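Local structure of putative Glycosidase (3R67) at residues G85-Y88 / H94-R97; E112-G117 / W157-P162; I182-K185 / K190-I193. The protein is of unknown function but is a putative glycosidase, probably built as a five-bladed beta-propeller. All blocks are in the same frame, centred on the assembly; numbering follows the deposited sequence.

Contact 1. Residues G85-Y88 / H94-R97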
loop_
_atom_site.group_PDB
_atom_site.type_symbol
_atom_site.label_atom_id
_atom_site.label_comp_id
_atom_site.label_asym_id
_atom_site.label_seq_id
_atom_site.Cartn_x
_atom_site.Cartn_y
_atom_site.Cartn_z
ATOM N N GLY A 85 11.849 1.227 6.420
ATOM C CA GLY A 85 12.209 0.912 7.790
ATOM C C GLY A 85 11.489 -0.338 8.244
ATOM O O GLY A 85 10.518 -0.758 7.618
ATOM N N TYR A 86 11.964 -0.950 9.332
ATOM C CA TYR A 86 11.382 -2.175 9.874
ATOM C C TYR A 86 10.923 -1.934 11.316
ATOM O O TYR A 86 11.737 -1.602 12.174
ATOM C CB TYR A 86 12.442 -3.280 9.791
ATOM C CG TYR A 86 12.014 -4.675 10.220
ATOM C CD1 TYR A 86 11.900 -5.009 11.576
ATOM C CD2 TYR A 86 11.922 -5.710 9.291
ATOM C CE1 TYR A 86 11.612 -6.310 11.979
ATOM C CE2 TYR A 86 11.646 -7.013 9.682
ATOM C CZ TYR A 86 11.471 -7.309 11.025
ATOM O OH TYR A 86 11.160 -8.600 11.397
ATOM N N ALA A 87 9.609 -2.064 11.564
ATOM C CA ALA A 87 9.005 -1.910 12.893
ATOM C C ALA A 87 8.292 -3.191 13.237
ATOM O O ALA A 87 7.664 -3.774 12.368
ATOM C CB ALA A 87 8.073 -0.713 12.937
ATOM N N TYR A 88 8.454 -3.689 14.459
ATOM C CA TYR A 88 7.867 -4.972 14.852
ATOM C C TYR A 88 7.115 -4.819 16.176
ATOM O O TYR A 88 7.531 -4.058 17.060
ATOM C CB TYR A 88 8.955 -6.078 14.944
ATOM C CG TYR A 88 10.127 -5.725 15.848
ATOM C CD1 TYR A 88 11.175 -4.921 15.389
ATOM C CD2 TYR A 88 10.213 -6.232 17.145
ATOM C CE1 TYR A 88 12.254 -4.597 16.216
ATOM C CE2 TYR A 88 11.284 -5.915 17.979
ATOM C CZ TYR A 88 12.308 -5.108 17.508
ATOM O OH TYR A 88 13.362 -4.797 18.340
ATOM N N HIS A 94 1.959 -1.460 19.928
ATOM C CA HIS A 94 3.231 -0.888 20.357
ATOM C C HIS A 94 4.371 -1.504 19.552
ATOM O O HIS A 94 4.541 -2.717 19.525
ATOM C CB HIS A 94 3.477 -1.050 21.861
ATOM C CG HIS A 94 4.795 -0.454 22.261
ATOM N ND1 HIS A 94 4.952 0.919 22.431
ATOM C CD2 HIS A 94 5.991 -1.055 22.449
ATOM C CE1 HIS A 94 6.230 1.096 22.730
ATOM N NE2 HIS A 94 6.894 -0.060 22.753
ATOM N N PHE A 95 5.147 -0.653 18.907
ATOM C CA PHE A 95 6.197 -1.071 17.998
ATOM C C PHE A 95 7.580 -0.661 18.420
ATOM O O PHE A 95 7.773 0.413 18.993
ATOM C CB PHE A 95 5.925 -0.435 16.616
ATOM C CG PHE A 95 4.829 -1.139 15.854
ATOM C CD1 PHE A 95 3.485 -0.868 16.122
ATOM C CD2 PHE A 95 5.136 -2.084 14.884
ATOM C CE1 PHE A 95 2.472 -1.558 15.447
ATOM C CE2 PHE A 95 4.122 -2.765 14.206
ATOM C CZ PHE A 95 2.796 -2.496 14.488
ATOM N N ASN A 96 8.554 -1.539 18.106
ATOM C CA ASN A 96 9.996 -1.311 18.219
ATOM C C ASN A 96 10.530 -1.181 16.815
ATOM O O ASN A 96 9.858 -1.617 15.880
ATOM C CB ASN A 96 10.718 -2.373 19.023
ATOM C CG ASN A 96 10.474 -2.247 20.499
ATOM O OD1 ASN A 96 10.821 -1.237 21.131
ATOM N ND2 ASN A 96 9.928 -3.290 21.091
ATOM N N ARG A 97 11.680 -0.540 16.636
ATOM C CA ARG A 97 12.188 -0.268 15.293
ATOM C C ARG A 97 13.665 -0.569 15.139
ATOM O O ARG A 97 14.465 -0.337 16.049
ATOM C CB ARG A 97 11.970 1.222 14.962
ATOM C CG ARG A 97 10.505 1.631 14.773
ATOM C CD ARG A 97 10.254 3.101 15.088
ATOM N NE ARG A 97 10.924 4.011 14.163
ATOM C CZ ARG A 97 10.822 5.331 14.227
ATOM N NH1 ARG A 97 10.120 5.902 15.195
ATOM N NH2 ARG A 97 11.438 6.092 13.335
HETATM O O HOH W 1 8.147 -5.178 19.603
HETATM O O HOH W 2 15.361 -3.167 17.793
#
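Y88 and N96 face each other as an antiparallel hydrogen-bonded pair, and their side chains lie on the same face of the sheet. N96 CB sits over one face of the Y88 ring, offset toward the rim where the hydroxyl is attached. Its nearest ring atom is Y88 CZ, at 3.5 Å. This is a CH-pi contact, with N96 CB 26° off the ring normal. A chi1 of 54° swings the Y88 ring over the neighbouring strand. The N96 amide leads on beyond the ring, its plane 45° from that of the ring. Both main-chain bonds of the pair are 2.9 Å long, Y88 N to N96 O and N96 N to Y88 O. Y88 O takes a second bond, from a water 2.8 Å away. That water accepts from N96 ND2 at 3.0 Å and so ties the amide to the opposite strand. Another water lies in plane at the edge of the Y88 ring, 2.6 Å from Y88 OH, with a weak bond to R97 O.

The segments belong to a beta hairpin. Strand 96-97 is the last of four antiparallel strands, as at the outer edge of a propeller blade, and strand 62-70 flanks strand 82-89 on its other side.

A87 and R97 form the non-hydrogen-bonded pair and point to the other face. R97 CG rests on A87 CB at 3.8 Å. Beyond CG the arginine chain bends at chi3, and its guanidinium group reaches E47 in a salt bridge and Y67 OH in a hydrogen bond. F95 turns a ring edge to the backbone of A87, with CD2 3.8 Å from A87 CB. The phenyl also touches V65 and I26.

Contact 2. Residues E112-G117 / W157-P162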
loop_
_atom_site.group_PDB
_atom_site.type_symbol
_atom_site.label_atom_id
_atom_site.label_comp_id
_atom_site.label_asym_id
_atom_site.label_seq_id
_atom_site.Cartn_x
_atom_site.Cartn_y
_atom_site.Cartn_z
ATOM N N GLU A 112 19.018 1.867 -12.255
ATOM C CA GLU A 112 18.498 2.842 -13.224
ATOM C C GLU A 112 17.021 3.197 -12.967
ATOM O O GLU A 112 16.576 4.291 -13.333
ATOM C CB GLU A 112 18.642 2.332 -14.661
ATOM C CG GLU A 112 20.094 2.283 -15.135
ATOM C CD GLU A 112 20.826 3.614 -15.188
ATOM O OE1 GLU A 112 20.447 4.466 -16.027
ATOM O OE2 GLU A 112 21.818 3.780 -14.439
ATOM N N LEU A 113 16.287 2.294 -12.320
ATOM C CA LEU A 113 14.871 2.461 -12.086
ATOM C C LEU A 113 14.587 3.029 -10.703
ATOM O O LEU A 113 13.538 3.636 -10.532
ATOM C CB LEU A 113 14.178 1.092 -12.251
ATOM C CG LEU A 113 14.476 0.344 -13.553
ATOM C CD1 LEU A 113 13.752 -0.983 -13.602
ATOM C CD2 LEU A 113 14.141 1.179 -14.792
ATOM N N GLU A 114 15.516 2.874 -9.736
ATOM C CA GLU A 114 15.298 3.284 -8.341
ATOM C C GLU A 114 16.146 4.497 -7.895
ATOM O O GLU A 114 15.868 5.052 -6.832
ATOM C CB GLU A 114 15.610 2.108 -7.402
ATOM C CG GLU A 114 14.653 0.944 -7.601
ATOM C CD GLU A 114 14.889 -0.320 -6.795
ATOM O OE1 GLU A 114 15.872 -0.374 -6.028
ATOM O OE2 GLU A 114 14.094 -1.273 -6.942
ATOM N N TRP A 115 17.123 4.929 -8.675
ATOM C CA TRP A 115 17.921 6.063 -8.212
ATOM C C TRP A 115 17.494 7.362 -8.939
ATOM O O TRP A 115 17.324 7.341 -10.161
ATOM C CB TRP A 115 19.436 5.797 -8.400
ATOM C CG TRP A 115 20.289 6.780 -7.654
ATOM C CD1 TRP A 115 21.019 7.801 -8.192
ATOM C CD2 TRP A 115 20.320 6.973 -6.223
ATOM N NE1 TRP A 115 21.559 8.578 -7.191
ATOM C CE2 TRP A 115 21.106 8.121 -5.973
ATOM C CE3 TRP A 115 19.704 6.335 -5.143
ATOM C CZ2 TRP A 115 21.350 8.592 -4.672
ATOM C CZ3 TRP A 115 19.932 6.810 -3.868
ATOM C CH2 TRP A 115 20.745 7.919 -3.637
ATOM N N PRO A 116 17.284 8.486 -8.213
ATOM C CA PRO A 116 17.505 8.700 -6.768
ATOM C C PRO A 116 16.250 8.679 -5.877
ATOM O O PRO A 116 16.390 8.851 -4.675
ATOM C CB PRO A 116 18.097 10.118 -6.727
ATOM C CG PRO A 116 17.528 10.822 -7.968
ATOM C CD PRO A 116 16.948 9.756 -8.882
ATOM N N GLY A 117 15.073 8.455 -6.437
ATOM C CA GLY A 117 13.818 8.476 -5.686
ATOM C C GLY A 117 13.619 7.374 -4.667
ATOM O O GLY A 117 12.912 7.571 -3.671
ATOM N N TRP A 157 16.059 -9.280 0.860
ATOM C CA TRP A 157 15.122 -9.197 -0.257
ATOM C C TRP A 157 15.785 -9.441 -1.610
ATOM O O TRP A 157 16.897 -8.976 -1.868
ATOM C CB TRP A 157 14.445 -7.826 -0.287
ATOM C CG TRP A 157 13.532 -7.586 0.880
ATOM C CD1 TRP A 157 13.867 -7.033 2.082
ATOM C CD2 TRP A 157 12.132 -7.905 0.957
ATOM N NE1 TRP A 157 12.761 -6.978 2.901
ATOM C CE2 TRP A 157 11.688 -7.531 2.244
ATOM C CE3 TRP A 157 11.204 -8.471 0.057
ATOM C CZ2 TRP A 157 10.362 -7.726 2.664
ATOM C CZ3 TRP A 157 9.905 -8.700 0.484
ATOM C CH2 TRP A 157 9.486 -8.320 1.767
ATOM N N GLU A 158 15.078 -10.164 -2.477
ATOM C CA GLU A 158 15.488 -10.427 -3.859
ATOM C C GLU A 158 14.622 -9.553 -4.754
ATOM O O GLU A 158 13.396 -9.650 -4.665
ATOM C CB GLU A 158 15.368 -11.930 -4.189
ATOM C CG GLU A 158 16.627 -12.571 -4.751
ATOM C CD GLU A 158 16.968 -12.245 -6.194
ATOM O OE1 GLU A 158 16.332 -12.831 -7.101
ATOM O OE2 GLU A 158 17.930 -11.475 -6.419
ATOM N N LYS A 159 15.253 -8.639 -5.539
ATOM C CA LYS A 159 14.566 -7.720 -6.450
ATOM C C LYS A 159 14.431 -8.355 -7.833
ATOM O O LYS A 159 15.426 -8.823 -8.401
ATOM C CB LYS A 159 15.295 -6.366 -6.550
ATOM C CG LYS A 159 15.329 -5.555 -5.264
ATOM C CD LYS A 159 16.115 -4.269 -5.477
ATOM C CE LYS A 159 16.284 -3.479 -4.196
ATOM N NZ LYS A 159 17.086 -2.247 -4.392
ATOM N N TYR A 160 13.217 -8.349 -8.386
ATOM C CA TYR A 160 12.944 -8.965 -9.683
ATOM C C TYR A 160 12.626 -7.944 -10.781
ATOM O O TYR A 160 12.533 -8.328 -11.950
ATOM C CB TYR A 160 11.771 -9.946 -9.562
ATOM C CG TYR A 160 12.173 -11.180 -8.785
ATOM C CD1 TYR A 160 12.864 -12.219 -9.402
ATOM C CD2 TYR A 160 11.928 -11.281 -7.421
ATOM C CE1 TYR A 160 13.292 -13.330 -8.681
ATOM C CE2 TYR A 160 12.339 -12.390 -6.692
ATOM C CZ TYR A 160 13.017 -13.416 -7.327
ATOM O OH TYR A 160 13.414 -14.526 -6.623
ATOM N N GLY A 161 12.501 -6.675 -10.414
ATOM C CA GLY A 161 12.220 -5.611 -11.361
ATOM C C GLY A 161 10.742 -5.375 -11.577
ATOM O O GLY A 161 9.912 -5.933 -10.848
ATOM N N PRO A 162 10.399 -4.538 -12.590
ATOM C CA PRO A 162 8.980 -4.212 -12.842
ATOM C C PRO A 162 8.110 -5.448 -12.998
ATOM O O PRO A 162 8.499 -6.411 -13.665
ATOM C CB PRO A 162 9.029 -3.419 -14.149
ATOM C CG PRO A 162 10.376 -2.745 -14.112
ATOM C CD PRO A 162 11.293 -3.778 -13.495
#
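K159 and E114 approach from opposite directions and meet in a salt bridge. From CB, a chi1 of -65° sends the lysine CG away from its own carbonyl. The chain then stays extended to its tip. CD is 3.9 Å from both E114 oxygens, OE1 and OE2, and the lysine chain also touches Y136. CE comes closer to the carboxylate, 3.6 Å from E114 OE1. NZ ends the chain 2.8 Å from E114 OE1 and donates to the syn lone pair of that oxygen. The same ammonium group has a second salt bridge, to D108, a hydrogen bond to Y104 O and a cation-pi contact with F103. Its charge is probably balanced by both E114 and D108.

Strand 158-162 is the outermost of the four antiparallel strands of a propeller blade. The short helix 111-114 comes just before the first strand of that blade, so the contact packs the incoming connection against the blade's last strand.

Two residues of the blade steady the glutamate: Y136 OH and Q138 NE2 both hydrogen-bond to E114 OE2. Nearby, the CD1 methyl of L113 meets the CD and CG edge of the P162 ring, 3.7 Å from P162 CD. Both residues also touch R145 and Q138.

Contact 3. Residues I182-K185 / K190-I193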
loop_
_atom_site.group_PDB
_atom_site.type_symbol
_atom_site.label_atom_id
_atom_site.label_comp_id
_atom_site.label_asym_id
_atom_site.label_seq_id
_atom_site.Cartn_x
_atom_site.Cartn_y
_atom_site.Cartn_z
ATOM N N ILE A 182 -2.676 -7.508 -3.874
ATOM C CA ILE A 182 -2.791 -8.948 -4.184
ATOM C C ILE A 182 -4.022 -9.507 -3.463
ATOM O O ILE A 182 -4.274 -9.095 -2.344
ATOM C CB ILE A 182 -1.487 -9.738 -3.808
ATOM C CG1 ILE A 182 -0.376 -9.431 -4.823
ATOM C CG2 ILE A 182 -1.728 -11.273 -3.783
ATOM C CD1 ILE A 182 0.989 -10.238 -4.600
ATOM N N VAL A 183 -4.741 -10.478 -4.081
ATOM C CA VAL A 183 -5.898 -11.132 -3.462
ATOM C C VAL A 183 -5.376 -12.199 -2.463
ATOM O O VAL A 183 -4.586 -13.078 -2.812
ATOM C CB VAL A 183 -6.902 -11.728 -4.481
ATOM C CG1 VAL A 183 -8.043 -12.439 -3.765
ATOM C CG2 VAL A 183 -7.461 -10.641 -5.393
ATOM N N THR A 184 -5.818 -12.079 -1.224
ATOM C CA THR A 184 -5.475 -12.965 -0.116
ATOM C C THR A 184 -6.736 -13.572 0.482
ATOM O O THR A 184 -7.840 -13.084 0.249
ATOM C CB THR A 184 -4.667 -12.218 0.999
ATOM O OG1 THR A 184 -5.496 -11.247 1.646
ATOM C CG2 THR A 184 -3.379 -11.608 0.510
ATOM N N LYS A 185 -6.562 -14.607 1.303
ATOM C CA LYS A 185 -7.673 -15.250 2.001
ATOM C C LYS A 185 -7.180 -15.780 3.327
ATOM O O LYS A 185 -5.975 -15.981 3.489
ATOM C CB LYS A 185 -8.320 -16.388 1.156
ATOM C CG LYS A 185 -7.429 -17.612 0.925
ATOM C CD LYS A 185 -8.136 -18.659 0.105
ATOM C CE LYS A 185 -7.259 -19.860 -0.118
ATOM N NZ LYS A 185 -7.943 -20.896 -0.938
ATOM N N LYS A 190 -4.870 -17.805 9.191
ATOM C CA LYS A 190 -3.653 -17.217 8.637
ATOM C C LYS A 190 -3.976 -16.621 7.253
ATOM O O LYS A 190 -4.599 -17.286 6.418
ATOM C CB LYS A 190 -2.510 -18.254 8.573
ATOM C CG LYS A 190 -1.139 -17.590 8.334
ATOM C CD LYS A 190 0.074 -18.521 8.371
ATOM C CE LYS A 190 0.185 -19.418 7.181
ATOM N NZ LYS A 190 1.444 -20.201 7.215
ATOM N N GLN A 191 -3.551 -15.367 7.024
ATOM C CA GLN A 191 -3.799 -14.646 5.784
ATOM C C GLN A 191 -2.715 -14.998 4.788
ATOM O O GLN A 191 -1.530 -14.726 5.021
ATOM C CB GLN A 191 -3.871 -13.136 6.041
ATOM C CG GLN A 191 -4.305 -12.315 4.834
ATOM C CD GLN A 191 -4.461 -10.865 5.177
ATOM O OE1 GLN A 191 -4.030 -10.390 6.241
ATOM N NE2 GLN A 191 -5.048 -10.118 4.251
ATOM N N VAL A 192 -3.124 -15.646 3.683
ATOM C CA VAL A 192 -2.198 -16.114 2.661
ATOM C C VAL A 192 -2.655 -15.660 1.268
ATOM O O VAL A 192 -3.839 -15.399 1.059
ATOM C CB VAL A 192 -2.048 -17.668 2.710
ATOM C CG1 VAL A 192 -1.379 -18.128 4.018
ATOM C CG2 VAL A 192 -3.383 -18.389 2.481
ATOM N N ILE A 193 -1.718 -15.625 0.310
ATOM C CA ILE A 193 -2.003 -15.300 -1.089
ATOM C C ILE A 193 -2.914 -16.405 -1.659
ATOM O O ILE A 193 -2.602 -17.591 -1.536
ATOM C CB ILE A 193 -0.683 -15.112 -1.893
ATOM C CG1 ILE A 193 0.055 -13.833 -1.388
ATOM C CG2 ILE A 193 -0.967 -15.048 -3.413
ATOM C CD1 ILE A 193 1.501 -13.552 -1.994
#
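The carboxamide of Q191 is the one flat side-chain group here, and it lies beside the hydroxyl of T184. The two side chains slant across each other. Q191 CG is 3.6 Å from T184 OG1, and Q191 also touches I253. T184 OG1 stands between its own backbone N and carbonyl carbon (chi1 67°), and hydrogen-bonds to A252 O. K185 and V192 are an antiparallel hydrogen-bonded pair, joined by two main-chain bonds. K185 N donates to V192 O at 2.8 Å, and V192 N donates to K185 O at 2.9 Å.

The segments form a beta hairpin within the propeller. The N-to-C directions of the two short segments are 143° apart, a twisted antiparallel pair. Strand 180-187 also pairs with strand 199-204, and in parallel with strand 245-255, which supplies A252 and I253.

T184 and I193 are a non-hydrogen-bonded pair whose side chains diverge. The branches of I193 still reach I182, where the two CG2 methyls are 3.9 Å apart. I182 CG2 is equally close to I193 CG1. V133 touches both isoleucines, so strand 132-139 backs this apolar patch. V192 shares a face with K185, and its CG2 lies 3.7 Å from K185 O.

Contacts 1 and 3 are both short hairpins, each with a pair of main-chain bonds across it. Contact 2 has no backbone bond and joins a helix to a strand by side chains alone. Contact 3 is the most buried, with apolar branches and a threonine held by a neighbouring strand. Contact 1 is partly buried, on an edge strand, and uses waters and a ring face. Contact 2 is also partly buried, but its main link is ionic. The three follow one another along the chain without touching, their centres about 23 to 25 Å apart. Strand 132-139 is common ground for contacts 2 and 3, since its side chains touch both.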